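Local coordinates for protein mevalonate kinase, putative (Leishmania major, PDB 2HFS) that probably phosphorylates (R)-mevalonate with ATP to give (R)-5-phosphomevalonate, an early step of isoprenoid and sterol biosynthesis, as a member of the GHMP kinase family, at residues A[249-263]-A[274-288]. Numbering follows the deposited sequence.
Sequences MNANHDLCRQIDVSC and RTYGALGAKLSGTGR
Ala281 and Leu283, two residues apart on strand 280-284, each give a backbone N-H to a side chain of the helix lying against it. Ala281 N bonds to Asn250 OD1 at 2.9 Å, and Leu283 N to His253 ND1 at 3.1 Å, nearly straight at 163° but tilted somewhat from the ring plane. An amide and an imidazole suit these places because each offers an acceptor to a strand edge. Asn250 OD1 also takes a weak bond from Arg274 NE, while Arg274 NH2 donates to Ala281 O, so the extended Arg274 chain sets its guanidinium between the Asn250 amide and the strand carbonyl of Ala281; the other end of the amide, ND2, reaches Ala278 O through a water. His253 has CG anti to its own N (chi1 -178°), which carries the ring over to the strand, where chi2 turns ND1 to Leu283 N; NE2 bonds to Glu267, and the two bonds together hold the ring's rotation.

Lys282 runs its aliphatic chain across Met249, a selenomethionine, with CD 3.8 Å from Met249 CB. Bends at chi3 and chi4 then fold NZ back to Leu283 O and to a salt bridge with Glu27, giving its buried charge polar partners. Leu283 CD2 fits among Cys256, Val261 and Ser262, lying 4.0 Å from Cys256 CB.

A Schellman motif with Asp260 at positive phi ends the helix and leaves the Asp260 carbonyl beside Arg288. Arg288 grips Asp260 O side-on through NE (2.9 Å) and NH2 (2.8 Å), and NH2 also forms a salt bridge with Asp260 OD2; NH1 goes to Asp207. Gly287, whose positive phi favours glycine, makes a CA-H...O contact with Val261 O at 3.3 Å.

Helix 242-258 thus lies along strand 280-284, an edge strand of the four-stranded antiparallel sheet within this chain, their axes 33° apart. Helix 216-239 touches Leu255, 264-275 His253 and Leu283, and 201-214 Val261 and Arg288.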
HETATM    1  N   MSE A 249      -4.932  -1.915 -17.243  1.00 12.37           N
HETATM    2  CA  MSE A 249      -5.396  -1.190 -16.065  1.00 11.83           C
HETATM    3  C   MSE A 249      -6.776  -0.570 -16.317  1.00 10.95           C
HETATM    4  O   MSE A 249      -7.657  -0.647 -15.475  1.00 10.68           O
HETATM    5  CB  MSE A 249      -4.384  -0.108 -15.645  1.00 12.59           C
HETATM    6  CG  MSE A 249      -3.150  -0.655 -14.927  1.00 12.64           C
HETATM    7 SE   MSE A 249      -1.816   0.722 -14.855  1.00 19.75          SE
HETATM    8  CE  MSE A 249      -2.603   1.840 -13.454  1.00 13.01           C
ATOM      9  N   ASN A 250      -6.967   0.038 -17.481  1.00 10.38           N
ATOM     10  CA  ASN A 250      -8.281   0.594 -17.847  1.00  9.33           C
ATOM     11  C   ASN A 250      -9.357  -0.485 -17.865  1.00  8.37           C
ATOM     12  O   ASN A 250     -10.485  -0.291 -17.388  1.00  9.37           O
ATOM     13  CB  ASN A 250      -8.200   1.290 -19.214  1.00  9.53           C
ATOM     14  CG  ASN A 250      -7.451   2.591 -19.154  1.00  9.97           C
ATOM     15  OD1 ASN A 250      -7.272   3.151 -18.079  1.00  9.80           O
ATOM     16  ND2 ASN A 250      -7.019   3.095 -20.317  1.00 11.32           N
ATOM     17  N   ALA A 251      -8.985  -1.638 -18.417  1.00  8.16           N
ATOM     18  CA  ALA A 251      -9.901  -2.764 -18.511  1.00  8.94           C
ATOM     19  C   ALA A 251     -10.255  -3.246 -17.119  1.00  7.68           C
ATOM     20  O   ALA A 251     -11.408  -3.585 -16.852  1.00  9.07           O
ATOM     21  CB  ALA A 251      -9.275  -3.891 -19.322  1.00  8.25           C
ATOM     22  N   ASN A 252      -9.252  -3.280 -16.245  1.00  8.68           N
ATOM     23  CA  ASN A 252      -9.462  -3.669 -14.859  1.00  8.64           C
ATOM     24  C   ASN A 252     -10.392  -2.712 -14.142  1.00  7.35           C
ATOM     25  O   ASN A 252     -11.303  -3.155 -13.448  1.00  7.20           O
ATOM     26  CB  ASN A 252      -8.121  -3.771 -14.086  1.00  9.36           C
ATOM     27  CG  ASN A 252      -8.220  -4.632 -12.797  1.00 10.30           C
ATOM     28  OD1 ASN A 252      -7.193  -4.907 -12.170  1.00 11.13           O
ATOM     29  ND2 ASN A 252      -9.431  -5.050 -12.403  1.00  9.65           N
ATOM     30  N   HIS A 253     -10.173  -1.409 -14.293  1.00  8.43           N
ATOM     31  CA  HIS A 253     -11.095  -0.428 -13.713  1.00  8.01           C
ATOM     32  C   HIS A 253     -12.521  -0.697 -14.180  1.00 10.13           C
ATOM     33  O   HIS A 253     -13.466  -0.702 -13.395  1.00 10.53           O
ATOM     34  CB  HIS A 253     -10.714   0.999 -14.110  1.00  9.41           C
ATOM     35  CG  HIS A 253     -11.594   2.036 -13.496  1.00  7.92           C
ATOM     36  ND1 HIS A 253     -11.463   2.440 -12.183  1.00  9.90           N
ATOM     37  CD2 HIS A 253     -12.647   2.725 -13.998  1.00  7.38           C
ATOM     38  CE1 HIS A 253     -12.379   3.345 -11.908  1.00 10.56           C
ATOM     39  NE2 HIS A 253     -13.102   3.549 -12.996  1.00  9.09           N
ATOM     40  N   ASP A 254     -12.675  -0.925 -15.481  1.00 12.53           N
ATOM     41  CA  ASP A 254     -13.987  -1.216 -16.033  1.00 13.45           C
ATOM     42  C   ASP A 254     -14.662  -2.359 -15.271  1.00 12.22           C
ATOM     43  O   ASP A 254     -15.799  -2.215 -14.827  1.00 13.49           O
ATOM     44  CB  ASP A 254     -13.885  -1.520 -17.520  1.00 14.82           C
ATOM     45  CG  ASP A 254     -15.052  -0.971 -18.301  1.00 18.28           C
ATOM     46  OD1 ASP A 254     -15.611   0.067 -17.870  1.00 26.53           O
ATOM     47  OD2 ASP A 254     -15.447  -1.476 -19.371  1.00 20.67           O
ATOM     48  N   LEU A 255     -13.942  -3.465 -15.062  1.00 13.44           N
ATOM     49  CA  LEU A 255     -14.467  -4.604 -14.276  1.00 12.24           C
ATOM     50  C   LEU A 255     -14.838  -4.248 -12.819  1.00 13.40           C
ATOM     51  O   LEU A 255     -15.808  -4.774 -12.264  1.00 14.39           O
ATOM     52  CB  LEU A 255     -13.474  -5.767 -14.304  1.00 14.15           C
ATOM     53  CG  LEU A 255     -13.431  -6.490 -15.652  1.00 12.33           C
ATOM     54  CD1 LEU A 255     -12.260  -7.438 -15.695  1.00 17.93           C
ATOM     55  CD2 LEU A 255     -14.743  -7.230 -15.933  1.00 18.97           C
ATOM     56  N   CYS A 256     -14.047  -3.366 -12.214  1.00 12.58           N
ATOM     57  CA  CYS A 256     -14.308  -2.861 -10.853  1.00 12.45           C
ATOM     58  C   CYS A 256     -15.583  -2.061 -10.794  1.00 12.47           C
ATOM     59  O   CYS A 256     -16.332  -2.171  -9.840  1.00 11.30           O
ATOM     60  CB  CYS A 256     -13.138  -2.013 -10.358  1.00 14.17           C
ATOM     61  SG  CYS A 256     -11.709  -3.049 -10.004  1.00 12.56           S
ATOM     62  N   ARG A 257     -15.841  -1.263 -11.831  1.00 11.92           N
ATOM     63  CA  ARG A 257     -17.110  -0.555 -11.932  1.00 12.20           C
ATOM     64  C   ARG A 257     -18.277  -1.550 -11.961  1.00 11.86           C
ATOM     65  O   ARG A 257     -19.324  -1.276 -11.393  1.00 11.82           O
ATOM     66  CB  ARG A 257     -17.181   0.312 -13.190  1.00 12.75           C
ATOM     67  CG  ARG A 257     -16.162   1.433 -13.300  1.00 12.40           C
ATOM     68  CD  ARG A 257     -16.481   2.361 -14.458  1.00 13.59           C
ATOM     69  NE  ARG A 257     -17.772   3.036 -14.274  1.00 16.86           N
ATOM     70  CZ  ARG A 257     -18.335   3.825 -15.188  1.00 20.43           C
ATOM     71  NH1 ARG A 257     -17.721   4.040 -16.346  1.00 18.12           N
ATOM     72  NH2 ARG A 257     -19.513   4.391 -14.946  1.00 21.52           N
ATOM     73  N   GLN A 258     -18.074  -2.709 -12.594  1.00 13.42           N
ATOM     74  CA  GLN A 258     -19.139  -3.700 -12.788  1.00 13.87           C
ATOM     75  C   GLN A 258     -19.430  -4.530 -11.541  1.00 13.62           C
ATOM     76  O   GLN A 258     -20.469  -5.184 -11.475  1.00 14.96           O
ATOM     77  CB  GLN A 258     -18.829  -4.616 -13.978  1.00 12.84           C
ATOM     78  CG  GLN A 258     -18.647  -3.852 -15.291  1.00 17.42           C
ATOM     79  CD  GLN A 258     -18.511  -4.748 -16.503  1.00 16.49           C
ATOM     80  OE1 GLN A 258     -19.357  -5.609 -16.754  1.00 21.41           O
ATOM     81  NE2 GLN A 258     -17.480  -4.506 -17.292  1.00 22.71           N
ATOM     82  N   ILE A 259     -18.524  -4.509 -10.563  1.00 13.35           N
ATOM     83  CA  ILE A 259     -18.813  -5.113  -9.256  1.00 14.27           C
ATOM     84  C   ILE A 259     -19.202  -4.038  -8.243  1.00 14.31           C
ATOM     85  O   ILE A 259     -19.220  -4.277  -7.027  1.00 14.40           O
ATOM     86  CB  ILE A 259     -17.657  -6.001  -8.730  1.00 13.66           C
ATOM     87  CG1 ILE A 259     -16.349  -5.205  -8.617  1.00 13.79           C
ATOM     88  CG2 ILE A 259     -17.506  -7.244  -9.598  1.00 14.82           C
ATOM     89  CD1 ILE A 259     -15.367  -5.811  -7.625  1.00  5.42           C
ATOM     90  N   ASP A 260     -19.500  -2.852  -8.779  1.00 15.10           N
ATOM     91  CA  ASP A 260     -19.995  -1.719  -8.014  1.00 14.90           C
ATOM     92  C   ASP A 260     -19.049  -1.273  -6.888  1.00 15.20           C
ATOM     93  O   ASP A 260     -19.498  -1.040  -5.755  1.00 16.20           O
ATOM     94  CB  ASP A 260     -21.383  -2.076  -7.455  1.00 16.92           C
ATOM     95  CG  ASP A 260     -22.080  -0.906  -6.805  1.00 16.63           C
ATOM     96  OD1 ASP A 260     -21.933   0.229  -7.291  1.00 16.76           O
ATOM     97  OD2 ASP A 260     -22.798  -1.048  -5.786  1.00 20.66           O
ATOM     98  N   VAL A 261     -17.746  -1.199  -7.174  1.00 14.61           N
ATOM     99  CA  VAL A 261     -16.801  -0.665  -6.177  1.00 15.20           C
ATOM    100  C   VAL A 261     -16.159   0.666  -6.576  1.00 14.12           C
ATOM    101  O   VAL A 261     -15.264   1.144  -5.894  1.00 15.39           O
ATOM    102  CB  VAL A 261     -15.714  -1.696  -5.730  1.00 15.26           C
ATOM    103  CG1 VAL A 261     -16.364  -2.977  -5.159  1.00 15.98           C
ATOM    104  CG2 VAL A 261     -14.744  -2.038  -6.867  1.00 15.60           C
ATOM    105  N   SER A 262     -16.620   1.278  -7.665  1.00 15.74           N
ATOM    106  CA  SER A 262     -16.186   2.660  -7.965  1.00 13.62           C
ATOM    107  C   SER A 262     -17.123   3.680  -7.311  1.00 13.23           C
ATOM    108  O   SER A 262     -17.951   3.308  -6.480  1.00 13.79           O
ATOM    109  CB  SER A 262     -16.019   2.912  -9.473  1.00 15.81           C
ATOM    110  OG  SER A 262     -15.441   4.203  -9.705  1.00 12.24           O
ATOM    111  N   CYS A 263     -16.967   4.953  -7.669  1.00 13.99           N
ATOM    112  CA  CYS A 263     -17.834   6.043  -7.237  1.00 13.77           C
ATOM    113  C   CYS A 263     -17.611   7.298  -8.122  1.00 14.36           C
ATOM    114  O   CYS A 263     -16.629   7.373  -8.856  1.00 13.77           O
ATOM    115  CB  CYS A 263     -17.598   6.346  -5.754  1.00 13.50           C
ATOM    116  SG  CYS A 263     -16.023   7.152  -5.395  1.00 16.21           S
ATOM    117  N   ARG A 274      -6.891   9.953 -17.944  1.00 13.08           N
ATOM    118  CA  ARG A 274      -6.857   9.475 -19.336  1.00 13.11           C
ATOM    119  C   ARG A 274      -6.799  10.623 -20.349  1.00 12.83           C
ATOM    120  O   ARG A 274      -6.022  10.571 -21.295  1.00 13.72           O
ATOM    121  CB  ARG A 274      -8.044   8.568 -19.641  1.00 13.09           C
ATOM    122  CG  ARG A 274      -8.071   7.355 -18.721  1.00  9.78           C
ATOM    123  CD  ARG A 274      -9.056   6.292 -19.105  1.00 15.98           C
ATOM    124  NE  ARG A 274      -9.115   5.283 -18.062  1.00 16.18           N
ATOM    125  CZ  ARG A 274     -10.228   4.881 -17.446  1.00 20.00           C
ATOM    126  NH1 ARG A 274     -11.425   5.386 -17.764  1.00 19.59           N
ATOM    127  NH2 ARG A 274     -10.138   3.956 -16.519  1.00 15.70           N
ATOM    128  N   THR A 275      -7.624  11.642 -20.120  1.00 13.19           N
ATOM    129  CA  THR A 275      -7.664  12.868 -20.908  1.00 14.67           C
ATOM    130  C   THR A 275      -6.294  13.517 -21.063  1.00 14.58           C
ATOM    131  O   THR A 275      -5.933  13.960 -22.167  1.00 14.65           O
ATOM    132  CB  THR A 275      -8.662  13.868 -20.267  1.00 14.44           C
ATOM    133  OG1 THR A 275      -9.999  13.363 -20.413  1.00 16.69           O
ATOM    134  CG2 THR A 275      -8.674  15.202 -21.047  1.00 14.13           C
ATOM    135  N   TYR A 276      -5.518  13.536 -19.978  1.00 13.39           N
ATOM    136  CA  TYR A 276      -4.201  14.145 -19.992  1.00 14.66           C
ATOM    137  C   TYR A 276      -3.067  13.187 -20.338  1.00 14.48           C
ATOM    138  O   TYR A 276      -1.882  13.490 -20.140  1.00 18.05           O
ATOM    139  CB  TYR A 276      -3.956  14.950 -18.707  1.00 15.94           C
ATOM    140  CG  TYR A 276      -4.698  16.258 -18.754  1.00 15.02           C
ATOM    141  CD1 TYR A 276      -4.089  17.407 -19.268  1.00 16.85           C
ATOM    142  CD2 TYR A 276      -6.038  16.336 -18.354  1.00 16.78           C
ATOM    143  CE1 TYR A 276      -4.788  18.626 -19.348  1.00 17.77           C
ATOM    144  CE2 TYR A 276      -6.748  17.545 -18.430  1.00 16.89           C
ATOM    145  CZ  TYR A 276      -6.112  18.688 -18.930  1.00 20.06           C
ATOM    146  OH  TYR A 276      -6.812  19.885 -19.007  1.00 19.46           O
ATOM    147  N   GLY A 277      -3.449  12.041 -20.891  1.00 14.74           N
ATOM    148  CA  GLY A 277      -2.509  11.135 -21.531  1.00 14.12           C
ATOM    149  C   GLY A 277      -1.980  10.006 -20.671  1.00 13.31           C
ATOM    150  O   GLY A 277      -0.980   9.382 -21.026  1.00 15.44           O
ATOM    151  N   ALA A 278      -2.637   9.718 -19.548  1.00 12.70           N
ATOM    152  CA  ALA A 278      -2.285   8.523 -18.780  1.00 11.02           C
ATOM    153  C   ALA A 278      -2.348   7.307 -19.691  1.00 11.20           C
ATOM    154  O   ALA A 278      -3.258   7.189 -20.496  1.00 11.57           O
ATOM    155  CB  ALA A 278      -3.218   8.325 -17.595  1.00 10.25           C
ATOM    156  N   LEU A 279      -1.381   6.407 -19.553  1.00 10.82           N
ATOM    157  CA  LEU A 279      -1.390   5.151 -20.287  1.00 10.31           C
ATOM    158  C   LEU A 279      -2.520   4.268 -19.780  1.00 10.99           C
ATOM    159  O   LEU A 279      -3.112   3.512 -20.544  1.00 10.26           O
ATOM    160  CB  LEU A 279      -0.053   4.411 -20.161  1.00 13.24           C
ATOM    161  CG  LEU A 279       1.233   5.096 -20.619  1.00 12.61           C
ATOM    162  CD1 LEU A 279       2.397   4.129 -20.489  1.00 16.44           C
ATOM    163  CD2 LEU A 279       1.062   5.596 -22.052  1.00 14.38           C
ATOM    164  N   GLY A 280      -2.808   4.373 -18.482  1.00 10.36           N
ATOM    165  CA  GLY A 280      -3.964   3.711 -17.869  1.00 10.04           C
ATOM    166  C   GLY A 280      -4.261   4.374 -16.541  1.00 10.68           C
ATOM    167  O   GLY A 280      -3.389   5.019 -15.974  1.00 11.79           O
ATOM    168  N   ALA A 281      -5.477   4.184 -16.026  1.00  9.97           N
ATOM    169  CA  ALA A 281      -5.846   4.769 -14.743  1.00 10.53           C
ATOM    170  C   ALA A 281      -7.029   4.006 -14.176  1.00 10.69           C
ATOM    171  O   ALA A 281      -7.931   3.595 -14.913  1.00 11.83           O
ATOM    172  CB  ALA A 281      -6.204   6.231 -14.910  1.00  8.10           C
ATOM    173  N   LYS A 282      -7.035   3.823 -12.862  1.00 10.19           N
ATOM    174  CA  LYS A 282      -8.066   2.997 -12.251  1.00  9.19           C
ATOM    175  C   LYS A 282      -8.079   3.256 -10.767  1.00  7.09           C
ATOM    176  O   LYS A 282      -7.087   3.720 -10.198  1.00  8.57           O
ATOM    177  CB  LYS A 282      -7.795   1.502 -12.510  1.00  8.34           C
ATOM    178  CG  LYS A 282      -6.411   1.016 -12.008  1.00  9.57           C
ATOM    179  CD  LYS A 282      -6.190  -0.477 -12.286  1.00 10.69           C
ATOM    180  CE  LYS A 282      -6.994  -1.403 -11.347  1.00 12.25           C
ATOM    181  NZ  LYS A 282      -6.426  -1.414  -9.965  1.00 13.59           N
ATOM    182  N   LEU A 283      -9.179   2.900 -10.133  1.00  8.09           N
ATOM    183  CA  LEU A 283      -9.219   2.890  -8.678  1.00  6.74           C
ATOM    184  C   LEU A 283      -8.185   1.890  -8.175  1.00  8.16           C
ATOM    185  O   LEU A 283      -7.853   0.939  -8.871  1.00  8.71           O
ATOM    186  CB  LEU A 283     -10.598   2.511  -8.152  1.00  8.74           C
ATOM    187  CG  LEU A 283     -11.215   1.131  -8.358  1.00  6.38           C
ATOM    188  CD1 LEU A 283     -10.770   0.020  -7.350  1.00  7.93           C
ATOM    189  CD2 LEU A 283     -12.741   1.358  -8.244  1.00  8.50           C
ATOM    190  N   SER A 284      -7.687   2.107  -6.966  1.00  8.53           N
ATOM    191  CA  SER A 284      -6.682   1.209  -6.392  1.00  9.23           C
ATOM    192  C   SER A 284      -7.105   0.830  -4.987  1.00  9.63           C
ATOM    193  O   SER A 284      -7.178   1.692  -4.117  1.00 10.37           O
ATOM    194  CB  SER A 284      -5.310   1.886  -6.346  1.00  8.32           C
ATOM    195  OG  SER A 284      -4.362   1.032  -5.724  1.00 11.29           O
ATOM    196  N   GLY A 285      -7.379  -0.453  -4.771  1.00 10.12           N
ATOM    197  CA  GLY A 285      -7.686  -0.934  -3.430  1.00 10.80           C
ATOM    198  C   GLY A 285      -9.173  -1.105  -3.227  1.00 12.07           C
ATOM    199  O   GLY A 285      -9.867  -1.615  -4.100  1.00 13.46           O
ATOM    200  N   THR A 286      -9.656  -0.653  -2.073  1.00 12.75           N
ATOM    201  CA  THR A 286     -11.037  -0.916  -1.642  1.00 13.34           C
ATOM    202  C   THR A 286     -12.069  -0.310  -2.587  1.00 11.89           C
ATOM    203  O   THR A 286     -13.105  -0.909  -2.834  1.00 13.22           O
ATOM    204  CB  THR A 286     -11.250  -0.403  -0.201  1.00  9.70           C
ATOM    205  OG1 THR A 286     -10.438  -1.169   0.686  1.00 15.10           O
ATOM    206  CG2 THR A 286     -12.691  -0.644   0.297  1.00 12.37           C
ATOM    207  N   GLY A 287     -11.768   0.872  -3.109  1.00 12.62           N
ATOM    208  CA  GLY A 287     -12.702   1.617  -3.942  1.00 11.86           C
ATOM    209  C   GLY A 287     -13.732   2.340  -3.102  1.00 13.64           C
ATOM    210  O   GLY A 287     -13.642   2.358  -1.861  1.00 11.61           O
ATOM    211  N   ARG A 288     -14.729   2.920  -3.780  1.00 13.50           N
ATOM    212  CA  ARG A 288     -15.813   3.702  -3.149  1.00 14.76           C
ATOM    213  C   ARG A 288     -15.228   4.834  -2.299  1.00 14.39           C
ATOM    214  O   ARG A 288     -15.722   5.144  -1.211  1.00 15.73           O
ATOM    215  CB  ARG A 288     -16.745   2.812  -2.306  1.00 14.54           C
ATOM    216  CG  ARG A 288     -17.330   1.598  -3.045  1.00 15.62           C
ATOM    217  CD  ARG A 288     -18.410   0.883  -2.236  1.00 14.73           C
ATOM    218  NE  ARG A 288     -19.181  -0.067  -3.034  1.00 14.24           N
ATOM    219  CZ  ARG A 288     -19.927  -1.047  -2.518  1.00 17.73           C
ATOM    220  NH1 ARG A 288     -20.001  -1.206  -1.200  1.00 17.25           N
ATOM    221  NH2 ARG A 288     -20.601  -1.870  -3.318  1.00 18.59           N
TER
HETATM  222  O   HOH W   1      -5.521   5.681 -20.692  1.00 14.78           O
HETATM  223  O   HOH W   2     -22.716  -3.652  -3.623  1.00 22.70           O